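Local coordinates for protein processed glycerol phosphate lipoteichoic acid synthase 2 (Bacillus subtilis, PDB 2W8D) that belongs to the sulfatase family of the alkaline phosphatase clan and carries a magnesium ion in its alpha/beta domain, at residues K170-F175 against D232-Q237. Numbering follows the deposited sequence.
Sequences KDKPFF and DQSIEQ
K172 and F175 on helix 171-183 meet Q233, S234 and Q237 on helix 219-244, a parallel helix pair of the alkaline phosphatase-like alpha/beta fold. The axes of 171-175 and 232-237 run the same way, 16° apart, and approach to 9.0 Å. Two polar links join the segments. K172 is extended beyond CG, and its NZ gives a hydrogen bond to Q233 OE1 at 3.1 Å. The amine sits above the amide plane, 41° out of it. Q237 supplies the second link, a weak one. Its CG is anti to the backbone N, and the chain then bends at chi2. From there NE2 reaches K172 O at 3.3 Å, with an N-H...O angle of 147°. Q237 OE1 is equally close to that carbonyl, but both are acceptors and no bond forms between them. S234 OG faces D171 CB, 3.3 Å away, and also lies near K172 CG. Its hydrogen bond is made within its own helix, to Y230 O. The hydroxyl of Y230 bonds K172 N, a further tie between the two helices. D171 OD1 turns to L196 N, and D171 N bonds S197 OG, so OD1 and the backbone N of D171 are both satisfied by the loop after strand 189-194. The D171 side chain is about 11 Å from the bound magnesium ion. One turn on from D171, the F175 ring lies obliquely against S234 and I235, and F238 stacks on it. I235 also touches V37 and L39 of strand 33-39, which places this side of the contact over the central sheet. F175 CE2 meets I235 CD1 at 3.9 Å, while F175 CB rests 3.4 Å from Q237 NE2.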
# COMPACT_ATOMS: atom_id res chain seq x y z
N LYS A 170 13.25 10.10 -11.79
CA LYS A 170 12.53 9.10 -12.56
C LYS A 170 12.81 7.69 -12.01
O LYS A 170 13.92 7.41 -11.57
CB LYS A 170 12.96 9.18 -14.01
CG LYS A 170 12.50 10.44 -14.72
CD LYS A 170 13.11 10.52 -16.10
CE LYS A 170 12.63 11.73 -16.87
NZ LYS A 170 13.57 11.96 -18.02
N ASP A 171 11.81 6.81 -12.04
CA ASP A 171 11.92 5.45 -11.53
C ASP A 171 13.10 4.60 -12.09
O ASP A 171 13.78 3.96 -11.30
CB ASP A 171 10.59 4.72 -11.70
CG ASP A 171 9.45 5.38 -10.94
OD1 ASP A 171 9.70 6.28 -10.09
OD2 ASP A 171 8.28 5.00 -11.19
N LYS A 172 13.34 4.57 -13.40
CA LYS A 172 14.46 3.78 -13.96
C LYS A 172 15.84 4.07 -13.35
O LYS A 172 16.44 3.14 -12.82
CB LYS A 172 14.52 3.79 -15.50
CG LYS A 172 13.46 2.89 -16.16
CD LYS A 172 13.63 2.86 -17.67
CE LYS A 172 12.42 2.26 -18.35
NZ LYS A 172 12.44 2.55 -19.84
N PRO A 173 16.31 5.34 -13.36
CA PRO A 173 17.58 5.62 -12.65
C PRO A 173 17.47 5.56 -11.12
O PRO A 173 18.45 5.27 -10.44
CB PRO A 173 17.96 7.03 -13.11
CG PRO A 173 16.68 7.62 -13.62
CD PRO A 173 15.86 6.49 -14.15
N PHE A 174 16.28 5.84 -10.57
CA PHE A 174 16.10 5.73 -9.13
C PHE A 174 16.35 4.28 -8.71
O PHE A 174 17.10 4.04 -7.78
CB PHE A 174 14.71 6.23 -8.71
CG PHE A 174 14.23 5.67 -7.42
CD1 PHE A 174 14.75 6.12 -6.22
CD2 PHE A 174 13.26 4.68 -7.40
CE1 PHE A 174 14.30 5.60 -5.02
CE2 PHE A 174 12.81 4.15 -6.20
CZ PHE A 174 13.33 4.61 -5.01
N PHE A 175 15.77 3.32 -9.41
CA PHE A 175 16.04 1.91 -9.11
C PHE A 175 17.49 1.43 -9.35
O PHE A 175 17.99 0.62 -8.57
CB PHE A 175 15.06 0.98 -9.80
CG PHE A 175 13.72 0.93 -9.15
CD1 PHE A 175 13.59 0.54 -7.82
CD2 PHE A 175 12.55 1.24 -9.88
CE1 PHE A 175 12.33 0.47 -7.23
CE2 PHE A 175 11.32 1.16 -9.31
CZ PHE A 175 11.19 0.80 -7.98
N ASP A 232 6.05 -0.06 -15.24
CA ASP A 232 6.17 -1.49 -15.42
C ASP A 232 7.58 -1.95 -15.86
O ASP A 232 8.09 -2.92 -15.35
CB ASP A 232 5.14 -1.97 -16.42
CG ASP A 232 5.07 -3.47 -16.53
OD1 ASP A 232 4.49 -4.06 -15.58
OD2 ASP A 232 5.58 -4.04 -17.55
N GLN A 233 8.20 -1.22 -16.78
CA GLN A 233 9.60 -1.49 -17.14
C GLN A 233 10.57 -1.31 -15.98
O GLN A 233 11.52 -2.06 -15.85
CB GLN A 233 10.01 -0.64 -18.35
CG GLN A 233 9.17 -0.98 -19.59
CD GLN A 233 9.49 -0.12 -20.82
OE1 GLN A 233 9.86 1.06 -20.70
NE2 GLN A 233 9.34 -0.70 -22.00
N SER A 234 10.32 -0.31 -15.14
CA SER A 234 11.13 -0.02 -13.96
C SER A 234 11.07 -1.16 -12.97
O SER A 234 12.07 -1.48 -12.36
CB SER A 234 10.63 1.24 -13.24
OG SER A 234 10.60 2.38 -14.09
N ILE A 235 9.90 -1.76 -12.77
CA ILE A 235 9.75 -2.86 -11.82
C ILE A 235 10.49 -4.09 -12.37
O ILE A 235 11.22 -4.76 -11.62
CB ILE A 235 8.27 -3.23 -11.54
CG1 ILE A 235 7.52 -2.05 -10.91
CG2 ILE A 235 8.17 -4.53 -10.69
CD1 ILE A 235 8.34 -1.32 -9.84
N GLU A 236 10.30 -4.35 -13.66
CA GLU A 236 11.06 -5.39 -14.38
C GLU A 236 12.57 -5.25 -14.16
O GLU A 236 13.23 -6.21 -13.75
CB GLU A 236 10.73 -5.39 -15.89
CG GLU A 236 11.65 -6.32 -16.73
CD GLU A 236 11.33 -6.36 -18.23
OE1 GLU A 236 10.74 -5.40 -18.77
OE2 GLU A 236 11.70 -7.35 -18.89
N GLN A 237 13.12 -4.06 -14.41
CA GLN A 237 14.57 -3.85 -14.20
C GLN A 237 14.92 -4.11 -12.72
O GLN A 237 15.82 -4.89 -12.44
CB GLN A 237 15.00 -2.45 -14.66
CG GLN A 237 16.35 -1.97 -14.14
CD GLN A 237 16.34 -0.49 -13.75
OE1 GLN A 237 15.94 0.35 -14.54
NE2 GLN A 237 16.79 -0.17 -12.51